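Beta-N-acetylhexosaminidase (Streptomyces plicatus, PDB 1JAK) hydrolyses terminal N-acetylhexosamine residues from beta-glycosides, as a family 20 glycoside hydrolase working by substrate-assisted catalysis on an alpha/beta barrel. Local coordinates at residues Arg26-Pro31 / Asp483-Arg488; Tyr179-Ala184 / Ala241-Glu246; Lys406-Gly411 / Asp459-Pro464; Tyr417-Arg422 / Tyr504-Val509. All blocks are in the same frame, centred on the assembly; numbering follows the deposited sequence.

Interaction 1. Residues Arg26-Pro31 / Asp483-Arg488; sequences RVIPAP and DTYKVR
R488 reaches from helix 482-490 into the loop 26-31, and its guanidinium meets V27, I28 and A30. Its CB packs 4.1 Å from I28 CG1. CG is anti to the carbonyl carbon (chi1 -71°) and rests against the backbone of R26, 4.1 Å from R26 CA. The chain then bends at chi3, beyond which the guanidinium turns one face to A30. The CB of A30 stands 3.3 Å above that plane, offset toward the rim. R488 NH1 gives a hydrogen bond to V27 O at 3.0 Å. The bond is bent, with an N-H...O angle of 139°, and the oxygen lies 24° out of the guanidinium plane. NH1 also forms a salt bridge with E471, which accepts from A30 N as well. One carboxylate oxygen thus ties the arginine to the loop backbone. Beside this group, the I28 and Y485 side chains cross at about a right angle, with I28 CD1 3.7 Å from Y485 CE1. V487 CG1 lies over one face of the R26 guanidinium. V27 packs on helix 116-129 of its own N-terminal domain, while I28 and P29 meet helix 465-474. The contact joins that domain, just before strand 33-36, to helices 465-474 and 482-490.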
# COMPACT_ATOMS: atom_id res chain seq x y z
N ARG A 26 -15.50 5.57 -15.77
CA ARG A 26 -15.78 4.58 -14.74
C ARG A 26 -14.56 3.79 -14.29
O ARG A 26 -14.46 2.59 -14.52
CB ARG A 26 -16.88 3.63 -15.23
CG ARG A 26 -17.49 2.77 -14.13
CD ARG A 26 -18.91 2.35 -14.50
NE ARG A 26 -19.79 3.52 -14.63
CZ ARG A 26 -21.06 3.47 -15.02
NH1 ARG A 26 -21.61 2.30 -15.33
NH2 ARG A 26 -21.77 4.58 -15.10
N VAL A 27 -13.64 4.49 -13.63
CA VAL A 27 -12.42 3.86 -13.13
C VAL A 27 -12.06 4.43 -11.76
O VAL A 27 -12.48 5.53 -11.41
CB VAL A 27 -11.22 4.08 -14.09
CG1 VAL A 27 -11.61 3.73 -15.52
CG2 VAL A 27 -10.76 5.50 -14.00
N ILE A 28 -11.29 3.67 -11.00
CA ILE A 28 -10.85 4.09 -9.67
C ILE A 28 -9.34 3.91 -9.61
O ILE A 28 -8.84 2.84 -9.93
CB ILE A 28 -11.49 3.23 -8.55
CG1 ILE A 28 -13.01 3.35 -8.58
CG2 ILE A 28 -10.96 3.68 -7.19
CD1 ILE A 28 -13.72 2.39 -7.64
N PRO A 29 -8.60 4.96 -9.21
CA PRO A 29 -9.05 6.30 -8.81
C PRO A 29 -9.68 7.09 -9.96
O PRO A 29 -9.37 6.85 -11.13
CB PRO A 29 -7.77 6.98 -8.33
CG PRO A 29 -6.92 5.83 -7.87
CD PRO A 29 -7.16 4.80 -8.93
N ALA A 30 -10.54 8.04 -9.63
CA ALA A 30 -11.15 8.88 -10.65
C ALA A 30 -10.01 9.63 -11.34
O ALA A 30 -9.14 10.20 -10.68
CB ALA A 30 -12.10 9.88 -10.00
N PRO A 31 -9.97 9.61 -12.69
CA PRO A 31 -8.88 10.32 -13.37
C PRO A 31 -9.06 11.83 -13.27
O PRO A 31 -10.19 12.32 -13.14
CB PRO A 31 -8.99 9.83 -14.81
CG PRO A 31 -9.65 8.49 -14.68
CD PRO A 31 -10.70 8.75 -13.63
N ASP A 483 -21.80 9.74 -3.67
CA ASP A 483 -22.89 9.27 -4.53
C ASP A 483 -22.45 8.81 -5.91
O ASP A 483 -23.01 7.85 -6.45
CB ASP A 483 -23.97 10.35 -4.67
CG ASP A 483 -24.76 10.54 -3.38
OD1 ASP A 483 -24.86 9.58 -2.59
OD2 ASP A 483 -25.29 11.65 -3.17
N THR A 484 -21.45 9.47 -6.49
CA THR A 484 -20.97 9.07 -7.80
C THR A 484 -19.85 8.04 -7.69
O THR A 484 -19.70 7.18 -8.55
CB THR A 484 -20.50 10.28 -8.64
OG1 THR A 484 -19.53 11.04 -7.91
CG2 THR A 484 -21.69 11.17 -8.99
N TYR A 485 -19.07 8.13 -6.61
CA TYR A 485 -17.98 7.17 -6.40
C TYR A 485 -18.54 5.76 -6.19
O TYR A 485 -18.01 4.79 -6.73
CB TYR A 485 -17.14 7.55 -5.17
CG TYR A 485 -16.13 6.48 -4.81
CD1 TYR A 485 -15.00 6.25 -5.60
CD2 TYR A 485 -16.34 5.64 -3.71
CE1 TYR A 485 -14.11 5.22 -5.31
CE2 TYR A 485 -15.45 4.60 -3.41
CZ TYR A 485 -14.34 4.40 -4.21
OH TYR A 485 -13.47 3.37 -3.95
N LYS A 486 -19.62 5.65 -5.41
CA LYS A 486 -20.19 4.35 -5.13
C LYS A 486 -20.62 3.61 -6.39
O LYS A 486 -20.68 2.38 -6.41
CB LYS A 486 -21.37 4.46 -4.15
CG LYS A 486 -22.62 5.11 -4.71
CD LYS A 486 -23.68 5.21 -3.61
CE LYS A 486 -24.97 5.83 -4.13
NZ LYS A 486 -25.99 5.94 -3.05
N VAL A 487 -20.93 4.36 -7.45
CA VAL A 487 -21.32 3.74 -8.71
C VAL A 487 -20.09 3.14 -9.38
O VAL A 487 -20.15 2.06 -9.97
CB VAL A 487 -21.98 4.76 -9.67
CG1 VAL A 487 -22.25 4.10 -11.01
CG2 VAL A 487 -23.28 5.27 -9.07
N ARG A 488 -18.97 3.86 -9.29
CA ARG A 488 -17.73 3.38 -9.88
C ARG A 488 -17.21 2.19 -9.07
O ARG A 488 -16.61 1.27 -9.62
CB ARG A 488 -16.68 4.50 -9.91
CG ARG A 488 -17.01 5.58 -10.94
CD ARG A 488 -15.90 6.62 -11.09
NE ARG A 488 -15.89 7.61 -10.02
CZ ARG A 488 -14.93 7.71 -9.10
NH1 ARG A 488 -13.90 6.88 -9.12
NH2 ARG A 488 -15.00 8.66 -8.17

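Interaction 2. Residues Tyr179-Ala184 / Ala241-Glu246; sequences YIDRVA and ASRHLE
D181 and R243 form a salt bridge, and beside it I180 and V183 close on L245. R243 NE donates to D181 OD1 at 3.2 Å, with an N-H...O angle of 149°. NE meets this oxygen nearly along its C-O axis. The carboxylate and guanidinium planes are 38° apart, so the pair is not coplanar. In the apolar part, L245 CD1 touches both partners. It sits 3.6 Å from I180 CG2 and 3.7 Å from V183 CG2. The I180 and L245 side chains run antiparallel alongside each other. I180 CG2 also touches R243 CG, and A184 CB lies 4.1 Å from that same R243 CG.

The second shell fixes the polar ends. In R243, chi2 (63°) bends the chain at CD. R243 NH1 donates to S242 OG at 3.0 Å. S242 OG is in turn bonded to Y239 O. D181 OD2 is held by Y239 OH, so both oxygens of the carboxylate have a partner. H244, with positive phi, is the C-prime residue of a Schellman motif that ends helix 230-242. This turn leads the chain into strand 246-250 of the barrel and presents R243 and L245 to helix 173-184. A partly exposed ion pair thus lies beside buried aliphatic packing, between helix 173-184 and the turn that ends helix 230-242.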
# COMPACT_ATOMS: atom_id res chain seq x y z
N TYR A 179 -0.60 -9.83 -2.65
CA TYR A 179 -1.15 -8.59 -2.11
C TYR A 179 -0.62 -7.39 -2.90
O TYR A 179 -1.33 -6.41 -3.12
CB TYR A 179 -0.82 -8.44 -0.63
CG TYR A 179 -1.72 -7.45 0.06
CD1 TYR A 179 -3.08 -7.72 0.23
CD2 TYR A 179 -1.24 -6.21 0.49
CE1 TYR A 179 -3.95 -6.78 0.80
CE2 TYR A 179 -2.10 -5.26 1.07
CZ TYR A 179 -3.45 -5.56 1.21
OH TYR A 179 -4.31 -4.63 1.76
N ILE A 180 0.64 -7.48 -3.33
CA ILE A 180 1.24 -6.41 -4.12
C ILE A 180 0.40 -6.23 -5.39
O ILE A 180 0.09 -5.10 -5.79
CB ILE A 180 2.70 -6.76 -4.49
CG1 ILE A 180 3.61 -6.47 -3.29
CG2 ILE A 180 3.14 -5.98 -5.74
CD1 ILE A 180 5.02 -7.00 -3.44
N ASP A 181 0.02 -7.33 -6.02
CA ASP A 181 -0.77 -7.22 -7.24
C ASP A 181 -2.15 -6.63 -6.95
O ASP A 181 -2.70 -5.92 -7.79
CB ASP A 181 -0.87 -8.59 -7.93
CG ASP A 181 0.47 -9.05 -8.46
OD1 ASP A 181 1.28 -8.19 -8.86
OD2 ASP A 181 0.71 -10.27 -8.50
N ARG A 182 -2.70 -6.91 -5.77
CA ARG A 182 -4.00 -6.36 -5.42
C ARG A 182 -3.92 -4.83 -5.35
O ARG A 182 -4.78 -4.13 -5.89
CB ARG A 182 -4.46 -6.86 -4.04
CG ARG A 182 -4.70 -8.36 -3.93
CD ARG A 182 -5.86 -8.83 -4.81
NE ARG A 182 -6.34 -10.15 -4.40
CZ ARG A 182 -6.35 -11.23 -5.18
NH1 ARG A 182 -5.90 -11.16 -6.43
NH2 ARG A 182 -6.81 -12.38 -4.71
N VAL A 183 -2.88 -4.32 -4.70
CA VAL A 183 -2.75 -2.87 -4.54
C VAL A 183 -2.30 -2.14 -5.80
O VAL A 183 -2.68 -0.99 -6.01
CB VAL A 183 -1.79 -2.51 -3.37
CG1 VAL A 183 -2.20 -3.26 -2.11
CG2 VAL A 183 -0.35 -2.81 -3.74
N ALA A 184 -1.52 -2.81 -6.64
CA ALA A 184 -1.04 -2.21 -7.88
C ALA A 184 -2.19 -1.75 -8.77
O ALA A 184 -2.05 -0.80 -9.54
CB ALA A 184 -0.16 -3.20 -8.64
N ALA A 241 9.08 -3.35 -6.89
CA ALA A 241 9.63 -2.34 -7.78
C ALA A 241 9.09 -2.50 -9.20
O ALA A 241 8.83 -1.50 -9.88
CB ALA A 241 11.16 -2.43 -7.79
N SER A 242 8.91 -3.74 -9.65
CA SER A 242 8.38 -3.99 -10.99
C SER A 242 6.92 -3.57 -11.07
O SER A 242 6.36 -3.41 -12.16
CB SER A 242 8.54 -5.47 -11.37
OG SER A 242 7.71 -6.31 -10.58
N ARG A 243 6.29 -3.40 -9.91
CA ARG A 243 4.90 -2.96 -9.83
C ARG A 243 4.89 -1.50 -9.36
O ARG A 243 3.86 -0.97 -8.93
CB ARG A 243 4.10 -3.83 -8.86
CG ARG A 243 3.40 -5.04 -9.48
CD ARG A 243 4.38 -6.04 -10.07
NE ARG A 243 3.70 -7.20 -10.65
CZ ARG A 243 4.25 -8.04 -11.52
NH1 ARG A 243 5.50 -7.86 -11.92
NH2 ARG A 243 3.54 -9.05 -12.01
N HIS A 244 6.05 -0.86 -9.45
CA HIS A 244 6.23 0.54 -9.07
C HIS A 244 5.77 0.89 -7.67
O HIS A 244 5.10 1.90 -7.43
CB HIS A 244 5.57 1.43 -10.12
CG HIS A 244 6.22 1.32 -11.46
ND1 HIS A 244 7.34 2.05 -11.79
CD2 HIS A 244 6.00 0.48 -12.49
CE1 HIS A 244 7.79 1.65 -12.97
NE2 HIS A 244 6.99 0.70 -13.42
N LEU A 245 6.17 0.03 -6.73
CA LEU A 245 5.87 0.22 -5.32
C LEU A 245 7.21 0.32 -4.61
O LEU A 245 8.04 -0.59 -4.71
CB LEU A 245 5.10 -0.98 -4.77
CG LEU A 245 3.64 -1.12 -5.21
CD1 LEU A 245 3.12 -2.50 -4.85
CD2 LEU A 245 2.80 -0.04 -4.54
N GLU A 246 7.43 1.43 -3.93
CA GLU A 246 8.66 1.64 -3.17
C GLU A 246 8.39 0.99 -1.82
O GLU A 246 7.42 1.34 -1.15
CB GLU A 246 8.91 3.15 -3.02
CG GLU A 246 10.16 3.53 -2.22
CD GLU A 246 10.40 5.03 -2.24
OE1 GLU A 246 9.43 5.78 -2.47
OE2 GLU A 246 11.55 5.46 -2.01

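Interaction 3. Residues Lys406-Gly411 / Asp459-Pro464; sequences KDTPLG and DYMAFP
Y460 and M461, near the end of helix 455-462, carry this contact with T408, P409, L410 and G411. Most of it is apolar. Y460 CG is anti to the backbone N (chi1 -180°). The ring it carries meets the loop with CD2, CE2 and OH. T408 CG2 lies at the ring edge, 4.2 Å from Y460 CE2. L410 CD1 comes in obliquely, 4.2 Å from Y460 CD2. P409 crosses the tyrosine at about a right angle, with P409 CD 3.9 Å from Y460 OH.

The sulfur contacts form a second group. M461 bends at chi2 and chi3. Its SD is 4.1 Å from L410 CB and equally near T408 CG2, which it meets tip to tip. M461 CE rests 4.0 Å from G411 CA. G411 has positive phi and offers the methyl only its backbone.

Polar links are few, and no direct hydrogen bond crosses the contact. One water is 2.7 Å from T408 OG1 and makes a weak, long bond to Y460 OH. T408 OG1 is also bonded to the backbone N of Y404 and T405, which anchors it within its own loop. The hydroxyl of Y404 in turn bonds Y460 O, and T451 OG1 holds G411 N.

The loop follows strand 389-392 of the barrel and leads to L412 and W414 of the ligand pocket. The bound inhibitor lies near G411, without touching it. Across the contact itself the loop is held by shape and dispersion, whereas its direct hydrogen bonds go to other residues.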
# COMPACT_ATOMS: atom_id res chain seq x y z
N LYS A 406 -20.97 -4.54 13.39
CA LYS A 406 -20.83 -5.43 14.54
C LYS A 406 -20.90 -6.90 14.14
O LYS A 406 -20.50 -7.76 14.92
CB LYS A 406 -21.91 -5.13 15.58
CG LYS A 406 -23.33 -5.43 15.11
CD LYS A 406 -24.33 -5.14 16.22
CE LYS A 406 -25.74 -5.58 15.82
NZ LYS A 406 -26.23 -4.86 14.61
N ASP A 407 -21.39 -7.18 12.94
CA ASP A 407 -21.51 -8.57 12.49
C ASP A 407 -20.38 -9.09 11.60
O ASP A 407 -20.39 -10.25 11.19
CB ASP A 407 -22.85 -8.77 11.80
CG ASP A 407 -24.03 -8.57 12.74
OD1 ASP A 407 -24.01 -9.16 13.84
OD2 ASP A 407 -24.97 -7.84 12.38
N THR A 408 -19.40 -8.24 11.30
CA THR A 408 -18.27 -8.66 10.48
C THR A 408 -17.57 -9.81 11.21
O THR A 408 -17.19 -9.68 12.38
CB THR A 408 -17.29 -7.49 10.26
OG1 THR A 408 -17.99 -6.42 9.61
CG2 THR A 408 -16.11 -7.91 9.40
N PRO A 409 -17.39 -10.96 10.54
CA PRO A 409 -16.75 -12.17 11.08
C PRO A 409 -15.24 -12.13 11.35
O PRO A 409 -14.70 -13.03 12.00
CB PRO A 409 -17.13 -13.24 10.06
CG PRO A 409 -17.12 -12.48 8.78
CD PRO A 409 -17.85 -11.20 9.16
N LEU A 410 -14.57 -11.10 10.85
CA LEU A 410 -13.14 -10.94 11.04
C LEU A 410 -12.88 -9.50 11.45
O LEU A 410 -13.81 -8.69 11.51
CB LEU A 410 -12.40 -11.23 9.73
CG LEU A 410 -12.51 -12.63 9.14
CD1 LEU A 410 -12.01 -12.62 7.70
CD2 LEU A 410 -11.71 -13.61 9.98
N GLY A 411 -11.63 -9.17 11.75
CA GLY A 411 -11.29 -7.81 12.12
C GLY A 411 -11.51 -7.40 13.57
O GLY A 411 -11.95 -8.19 14.40
N ASP A 459 -8.15 -10.39 1.53
CA ASP A 459 -9.00 -9.79 0.50
C ASP A 459 -10.33 -9.28 1.04
O ASP A 459 -10.76 -8.17 0.73
CB ASP A 459 -9.30 -10.78 -0.64
CG ASP A 459 -8.10 -11.04 -1.54
OD1 ASP A 459 -7.24 -10.14 -1.68
OD2 ASP A 459 -8.03 -12.14 -2.13
N TYR A 460 -10.99 -10.11 1.85
CA TYR A 460 -12.29 -9.74 2.41
C TYR A 460 -12.26 -8.45 3.23
O TYR A 460 -13.23 -7.68 3.22
CB TYR A 460 -12.84 -10.89 3.26
CG TYR A 460 -14.19 -10.58 3.86
CD1 TYR A 460 -15.36 -10.66 3.10
CD2 TYR A 460 -14.29 -10.19 5.19
CE1 TYR A 460 -16.60 -10.35 3.66
CE2 TYR A 460 -15.52 -9.87 5.76
CZ TYR A 460 -16.67 -9.95 4.99
OH TYR A 460 -17.88 -9.64 5.57
N MET A 461 -11.16 -8.22 3.94
CA MET A 461 -11.04 -7.01 4.76
C MET A 461 -10.46 -5.84 3.96
O MET A 461 -10.74 -4.68 4.26
CB MET A 461 -10.17 -7.30 5.99
CG MET A 461 -10.80 -8.29 6.97
SD MET A 461 -12.50 -7.87 7.45
CE MET A 461 -12.22 -6.43 8.51
N ALA A 462 -9.66 -6.14 2.94
CA ALA A 462 -9.06 -5.08 2.13
C ALA A 462 -10.07 -4.51 1.13
O ALA A 462 -10.09 -3.31 0.88
CB ALA A 462 -7.83 -5.60 1.40
N PHE A 463 -10.90 -5.38 0.56
CA PHE A 463 -11.91 -4.95 -0.41
C PHE A 463 -13.29 -4.91 0.23
O PHE A 463 -13.66 -5.83 0.96
CB PHE A 463 -11.92 -5.90 -1.61
CG PHE A 463 -10.66 -5.85 -2.45
CD1 PHE A 463 -9.53 -6.56 -2.07
CD2 PHE A 463 -10.62 -5.08 -3.60
CE1 PHE A 463 -8.36 -6.50 -2.83
CE2 PHE A 463 -9.46 -5.02 -4.38
CZ PHE A 463 -8.33 -5.73 -3.99
N PRO A 464 -14.12 -3.93 -0.14
CA PRO A 464 -13.93 -2.84 -1.11
C PRO A 464 -13.37 -1.49 -0.67
O PRO A 464 -13.46 -0.52 -1.42
CB PRO A 464 -15.33 -2.68 -1.67
CG PRO A 464 -16.15 -2.77 -0.41
CD PRO A 464 -15.51 -3.93 0.36
O HOH W 1 -19.43 -7.48 7.65

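Interaction 4. Residues Tyr417-Arg422 / Tyr504-Val509; sequences YVEVQR and YRSPQV
The N-terminus of helix 420-424 is held here by the C-terminal loop 504-509, through the N-cap residue E419. Its carboxylate takes three hydrogen bonds. S506 OG donates to E419 OE1 at 2.7 Å, reaching it on the syn side but 31° out of the carboxylate plane. The same oxygen accepts V420 N at 2.9 Å through its anti lone pair. E419 OE2 takes the hydroxyl of Y504 at 2.6 Å. That OH stands above the carboxylate plane, 36° out of it. The carboxylate lies at the edge of the Y504 ring. The E419 chain bends at chi2, and its carboxylate meets S506 and Y504.

Q508 supplies a second acceptor for the helix start. Its OE1 receives Q421 N at 2.8 Å, almost straight at 167° and in the carbonyl plane. The N-H groups of V420 and Q421, at the start of the helix, thus end on side-chain oxygens. The helix end would be expected to favour the negative charge of E419. Q508 NE2 donates to a water, which R422 N also reaches by a weak bond.

The receiving loop is a type I beta turn from S506 to V509. S506 OG accepts Q508 N at 3.1 Å, which makes an ST turn. The serine hydroxyl therefore links the turn to the E419 carboxylate.

Apolar packing adds to this. V420 CG2 presses on S506 CB at 3.5 Å, a tight carbon pair, while V420 CG1 lies near V509 CG2. W482 and L489 of helix 482-490 also touch V420, and Y504 stacks on Y404.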
# COMPACT_ATOMS: atom_id res chain seq x y z
N TYR A 417 -16.86 1.08 14.17
CA TYR A 417 -17.07 0.38 12.91
C TYR A 417 -16.77 1.31 11.75
O TYR A 417 -16.95 2.53 11.86
CB TYR A 417 -18.50 -0.15 12.84
CG TYR A 417 -18.75 -1.17 13.92
CD1 TYR A 417 -18.00 -2.34 13.97
CD2 TYR A 417 -19.66 -0.92 14.95
CE1 TYR A 417 -18.13 -3.24 15.02
CE2 TYR A 417 -19.80 -1.82 16.01
CZ TYR A 417 -19.03 -2.98 16.03
OH TYR A 417 -19.15 -3.88 17.07
N VAL A 418 -16.29 0.75 10.64
CA VAL A 418 -15.94 1.57 9.50
C VAL A 418 -16.50 1.01 8.20
O VAL A 418 -15.90 0.14 7.58
CB VAL A 418 -14.40 1.69 9.39
CG1 VAL A 418 -14.02 2.59 8.22
CG2 VAL A 418 -13.83 2.24 10.70
N GLU A 419 -17.67 1.51 7.81
CA GLU A 419 -18.28 1.08 6.56
C GLU A 419 -17.56 1.74 5.39
O GLU A 419 -16.68 2.58 5.58
CB GLU A 419 -19.77 1.42 6.53
CG GLU A 419 -20.70 0.23 6.80
CD GLU A 419 -20.82 -0.73 5.62
OE1 GLU A 419 -20.11 -0.54 4.61
OE2 GLU A 419 -21.63 -1.68 5.71
N VAL A 420 -17.95 1.35 4.19
CA VAL A 420 -17.33 1.88 2.99
C VAL A 420 -17.40 3.39 2.84
O VAL A 420 -16.40 4.03 2.50
CB VAL A 420 -17.92 1.20 1.74
CG1 VAL A 420 -17.20 1.67 0.49
CG2 VAL A 420 -17.81 -0.31 1.89
N GLN A 421 -18.56 3.99 3.10
CA GLN A 421 -18.66 5.44 2.96
C GLN A 421 -17.74 6.17 3.92
O GLN A 421 -17.05 7.11 3.53
CB GLN A 421 -20.10 5.93 3.14
CG GLN A 421 -20.20 7.45 3.02
CD GLN A 421 -21.62 7.98 2.99
OE1 GLN A 421 -22.58 7.23 3.13
NE2 GLN A 421 -21.75 9.29 2.80
N ARG A 422 -17.72 5.75 5.19
CA ARG A 422 -16.87 6.42 6.16
C ARG A 422 -15.39 6.38 5.75
O ARG A 422 -14.67 7.36 5.91
CB ARG A 422 -17.02 5.78 7.55
CG ARG A 422 -16.21 6.50 8.63
CD ARG A 422 -16.31 5.84 9.99
NE ARG A 422 -15.63 6.61 11.02
CZ ARG A 422 -16.08 7.75 11.53
NH1 ARG A 422 -17.23 8.27 11.10
NH2 ARG A 422 -15.38 8.39 12.46
N TYR A 504 -16.31 -7.62 0.75
CA TYR A 504 -17.51 -7.38 1.53
C TYR A 504 -18.54 -6.65 0.67
O TYR A 504 -18.29 -5.55 0.19
CB TYR A 504 -17.15 -6.53 2.76
CG TYR A 504 -18.33 -5.95 3.50
CD1 TYR A 504 -19.28 -6.77 4.11
CD2 TYR A 504 -18.49 -4.57 3.61
CE1 TYR A 504 -20.35 -6.23 4.82
CE2 TYR A 504 -19.55 -4.02 4.33
CZ TYR A 504 -20.48 -4.86 4.93
OH TYR A 504 -21.53 -4.32 5.64
N ARG A 505 -19.70 -7.28 0.48
CA ARG A 505 -20.76 -6.67 -0.32
C ARG A 505 -21.56 -5.69 0.52
O ARG A 505 -22.70 -5.95 0.90
CB ARG A 505 -21.67 -7.76 -0.89
CG ARG A 505 -21.01 -8.63 -1.96
CD ARG A 505 -21.97 -9.69 -2.46
NE ARG A 505 -23.19 -9.10 -3.01
CZ ARG A 505 -23.31 -8.62 -4.24
NH1 ARG A 505 -22.27 -8.67 -5.08
NH2 ARG A 505 -24.45 -8.09 -4.64
N SER A 506 -20.94 -4.54 0.79
CA SER A 506 -21.56 -3.50 1.59
C SER A 506 -22.93 -3.07 1.07
O SER A 506 -23.11 -2.85 -0.12
CB SER A 506 -20.66 -2.27 1.65
OG SER A 506 -21.32 -1.21 2.30
N PRO A 507 -23.91 -2.95 1.98
CA PRO A 507 -25.25 -2.53 1.55
C PRO A 507 -25.27 -1.07 1.09
O PRO A 507 -26.26 -0.62 0.50
CB PRO A 507 -26.09 -2.78 2.80
CG PRO A 507 -25.11 -2.55 3.92
CD PRO A 507 -23.88 -3.26 3.42
N GLN A 508 -24.19 -0.34 1.37
CA GLN A 508 -24.10 1.07 0.98
C GLN A 508 -23.75 1.22 -0.50
O GLN A 508 -23.86 2.31 -1.06
CB GLN A 508 -23.02 1.79 1.79
CG GLN A 508 -23.13 1.69 3.30
CD GLN A 508 -22.07 2.52 3.99
OE1 GLN A 508 -20.93 2.59 3.53
NE2 GLN A 508 -22.44 3.15 5.11
N VAL A 509 -23.32 0.13 -1.12
CA VAL A 509 -22.91 0.15 -2.52
C VAL A 509 -23.89 -0.62 -3.41
O VAL A 509 -24.22 -1.77 -3.13
CB VAL A 509 -21.50 -0.47 -2.66
CG1 VAL A 509 -21.05 -0.42 -4.11
CG2 VAL A 509 -20.52 0.27 -1.76
O HOH W 2 -20.39 4.93 6.74

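Interactions 1 and 2 are buried; interactions 3 and 4 are partly buried. Interactions 1 and 2 each pair an arginine with aliphatic packing. Across interaction 1 the arginine bonds a loop carbonyl, its salt bridge going to E471 outside the segments; in interaction 2 it pairs with a carboxylate. Interaction 3 is almost wholly apolar, and interaction 4 is the most polar, bonding the start of helix 420-424. Helix 482-490 carries one side of interaction 1 and also packs on V420 and V509 of interaction 4. Interactions 3 and 4 have centres about 10 Å apart, and a probable backbone hydrogen bond joins F463 to Y504. R182 and D459 link interactions 2 and 3 by a salt bridge.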